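Local coordinates for ADP-ribosylation factor-binding protein GGA2 (Saccharomyces cerevisiae, PDB 3MNM), which may help regulate membrane traffic through the trans-Golgi network, binding ARF1 and ARF2, the present chain being its GAE (gamma-adaptin ear) domain, at residues Ser16-Ile21 and Trp101-Val107. Sequence-based numbering, arbitrary orientation. Where two conformers were deposited one is given.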
loop_
_atom_site.group_PDB
_atom_site.type_symbol
_atom_site.label_atom_id
_atom_site.label_comp_id
_atom_site.label_asym_id
_atom_site.label_seq_id
_atom_site.Cartn_x
_atom_site.Cartn_y
_atom_site.Cartn_z
ATOM N N SER A 16 -4.656 9.382 6.416
ATOM C CA SER A 16 -5.176 10.670 6.036
ATOM C C SER A 16 -6.563 10.804 6.663
ATOM O O SER A 16 -6.975 9.930 7.424
ATOM C CB SER A 16 -5.253 10.778 4.509
ATOM O OG SER A 16 -6.351 10.017 4.012
ATOM N N PRO A 17 -7.276 11.895 6.359
ATOM C CA PRO A 17 -8.641 12.024 6.888
ATOM C C PRO A 17 -9.545 10.899 6.387
ATOM O O PRO A 17 -10.516 10.552 7.060
ATOM C CB PRO A 17 -9.116 13.360 6.315
ATOM C CG PRO A 17 -7.837 14.140 6.052
ATOM C CD PRO A 17 -6.838 13.102 5.636
ATOM N N ASN A 18 -9.229 10.333 5.225
ATOM C CA ASN A 18 -10.125 9.339 4.610
ATOM C C ASN A 18 -9.584 7.917 4.558
ATOM O O ASN A 18 -10.361 6.973 4.428
ATOM C CB ASN A 18 -10.453 9.731 3.172
ATOM C CG ASN A 18 -10.992 11.130 3.054
ATOM O OD1 ASN A 18 -11.910 11.513 3.773
ATOM N ND2 ASN A 18 -10.435 11.900 2.119
ATOM N N LEU A 19 -8.261 7.755 4.614
ATOM C CA LEU A 19 -7.655 6.500 4.188
ATOM C C LEU A 19 -6.444 6.124 5.022
ATOM O O LEU A 19 -5.533 6.936 5.223
ATOM C CB LEU A 19 -7.237 6.583 2.706
ATOM C CG LEU A 19 -6.627 5.318 2.084
ATOM C CD1 LEU A 19 -7.685 4.205 1.960
ATOM C CD2 LEU A 19 -5.994 5.596 0.714
ATOM N N LYS A 20 -6.440 4.886 5.482
ATOM C CA LYS A 20 -5.301 4.331 6.198
ATOM C C LYS A 20 -4.618 3.280 5.326
ATOM O O LYS A 20 -5.272 2.383 4.807
ATOM C CB LYS A 20 -5.764 3.726 7.524
ATOM C CG LYS A 20 -4.685 2.994 8.309
ATOM C CD LYS A 20 -5.324 2.264 9.495
ATOM C CE LYS A 20 -4.582 2.472 10.796
ATOM N NZ LYS A 20 -5.310 1.797 11.929
ATOM N N ILE A 21 -3.303 3.408 5.143
ATOM C CA ILE A 21 -2.542 2.444 4.355
ATOM C C ILE A 21 -1.530 1.762 5.249
ATOM O O ILE A 21 -0.769 2.441 5.944
ATOM C CB ILE A 21 -1.773 3.106 3.179
ATOM C CG1 ILE A 21 -2.705 3.976 2.318
ATOM C CG2 ILE A 21 -1.014 2.023 2.360
ATOM C CD1 ILE A 21 -1.981 4.762 1.200
ATOM N N TRP A 101 5.148 5.833 -3.154
ATOM C CA TRP A 101 3.774 5.363 -3.404
ATOM C C TRP A 101 2.856 6.539 -3.707
ATOM O O TRP A 101 3.116 7.681 -3.326
ATOM C CB TRP A 101 3.245 4.529 -2.227
ATOM C CG TRP A 101 3.200 5.293 -0.926
ATOM C CD1 TRP A 101 4.177 5.344 0.047
ATOM C CD2 TRP A 101 2.134 6.133 -0.471
ATOM N NE1 TRP A 101 3.767 6.163 1.077
ATOM C CE2 TRP A 101 2.518 6.654 0.786
ATOM C CE3 TRP A 101 0.883 6.491 -1.001
ATOM C CZ2 TRP A 101 1.707 7.533 1.507
ATOM C CZ3 TRP A 101 0.072 7.355 -0.272
ATOM C CH2 TRP A 101 0.491 7.870 0.970
ATOM N N LYS A 102 1.772 6.252 -4.417
ATOM C CA LYS A 102 0.782 7.259 -4.730
ATOM C C LYS A 102 -0.562 6.561 -4.720
ATOM O O LYS A 102 -0.670 5.421 -5.168
ATOM C CB LYS A 102 1.037 7.844 -6.124
ATOM C CG LYS A 102 0.014 8.837 -6.555
ATOM C CD LYS A 102 0.422 9.498 -7.863
ATOM C CE LYS A 102 -0.643 10.471 -8.344
ATOM N NZ LYS A 102 -0.281 11.100 -9.641
ATOM N N VAL A 103 -1.576 7.239 -4.206
ATOM C CA VAL A 103 -2.931 6.713 -4.286
ATOM C C VAL A 103 -3.881 7.814 -4.762
ATOM O O VAL A 103 -3.779 8.972 -4.353
ATOM C CB VAL A 103 -3.390 6.083 -2.936
ATOM C CG1 VAL A 103 -3.630 7.155 -1.875
ATOM C CG2 VAL A 103 -4.647 5.214 -3.138
ATOM N N ASN A 104 -4.779 7.447 -5.670
ATOM C CA ASN A 104 -5.823 8.352 -6.142
ATOM C C ASN A 104 -7.134 7.631 -5.916
ATOM O O ASN A 104 -7.214 6.429 -6.148
ATOM C CB ASN A 104 -5.668 8.624 -7.646
ATOM C CG ASN A 104 -4.496 9.515 -7.953
ATOM O OD1 ASN A 104 -3.364 9.045 -8.028
ATOM N ND2 ASN A 104 -4.752 10.817 -8.113
ATOM N N TYR A 105 -8.141 8.347 -5.440
ATOM C CA TYR A 105 -9.438 7.729 -5.195
ATOM C C TYR A 105 -10.517 8.794 -5.132
ATOM O O TYR A 105 -10.228 9.996 -5.098
ATOM C CB TYR A 105 -9.412 6.905 -3.897
ATOM C CG TYR A 105 -9.075 7.705 -2.656
ATOM C CD1 TYR A 105 -7.750 7.861 -2.251
ATOM C CD2 TYR A 105 -10.074 8.295 -1.886
ATOM C CE1 TYR A 105 -7.427 8.594 -1.119
ATOM C CE2 TYR A 105 -9.759 9.027 -0.742
ATOM C CZ TYR A 105 -8.435 9.169 -0.367
ATOM O OH TYR A 105 -8.115 9.904 0.757
ATOM N N SER A 106 -11.773 8.355 -5.124
ATOM C CA SER A 106 -12.913 9.258 -4.999
ATOM C C SER A 106 -13.593 9.057 -3.646
ATOM O O SER A 106 -13.744 7.919 -3.195
ATOM C CB SER A 106 -13.933 8.961 -6.110
ATOM O OG SER A 106 -13.315 8.825 -7.377
ATOM N N VAL A 107 -14.019 10.146 -3.013
ATOM C CA VAL A 107 -14.793 10.066 -1.772
ATOM C C VAL A 107 -15.629 11.345 -1.642
ATOM O O VAL A 107 -15.167 12.431 -1.986
ATOM C CB VAL A 107 -13.892 9.850 -0.524
ATOM C CG1 VAL A 107 -12.993 11.060 -0.286
ATOM C CG2 VAL A 107 -14.736 9.562 0.714
#
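Tyr105 reaches from strand 101-107 to Asn18 and Leu19, across the interior of the immunoglobulin-like beta sandwich that makes up this GAE domain. The two strands belong to different sheets, face to face; the short segments 19-21 and 101-107 run nearly antiparallel (150° between their N-to-C directions), axes 10.8 Å apart at closest, so side chains alone bridge the gap. Tyr105 contributes the largest buried surface: a chi1 of 60° tucks CG over the backbone, flanked by N and C, and its ring is carried inward until the hydroxyl arrives at the turn that precedes strand 19-21. There Asn18 sets its amide almost perpendicular to the ring, and ND2 gives Tyr105 OH a weak hydrogen bond of 3.3 Å, while the same nitrogen lies against CG1 of Val107. The stronger partner of this hydroxyl is Glu114 on strand 110-117, which also binds Ser16 OG; one carboxylate thus ties the buried phenol to the turn. Ser16 OG in turn accepts from the backbone N of Asn18, an ST turn, and from that of Leu19, an ST motif, just before the strand begins. Beyond this polar end, toward Ile21, the filling is hydrocarbon. The Leu19 side chain passes alongside that of Tyr105, heading the opposite way; Leu19 CD2 rests 3.8 Å from Tyr105 CE1 and meets Val103 CG1 tip to tip. Further along, Ile21 places CD1 over one face of the Trp101 indole, a CH-pi contact 4.1 Å from the centroid of the six-membered ring, with CZ3 the nearest ring atom.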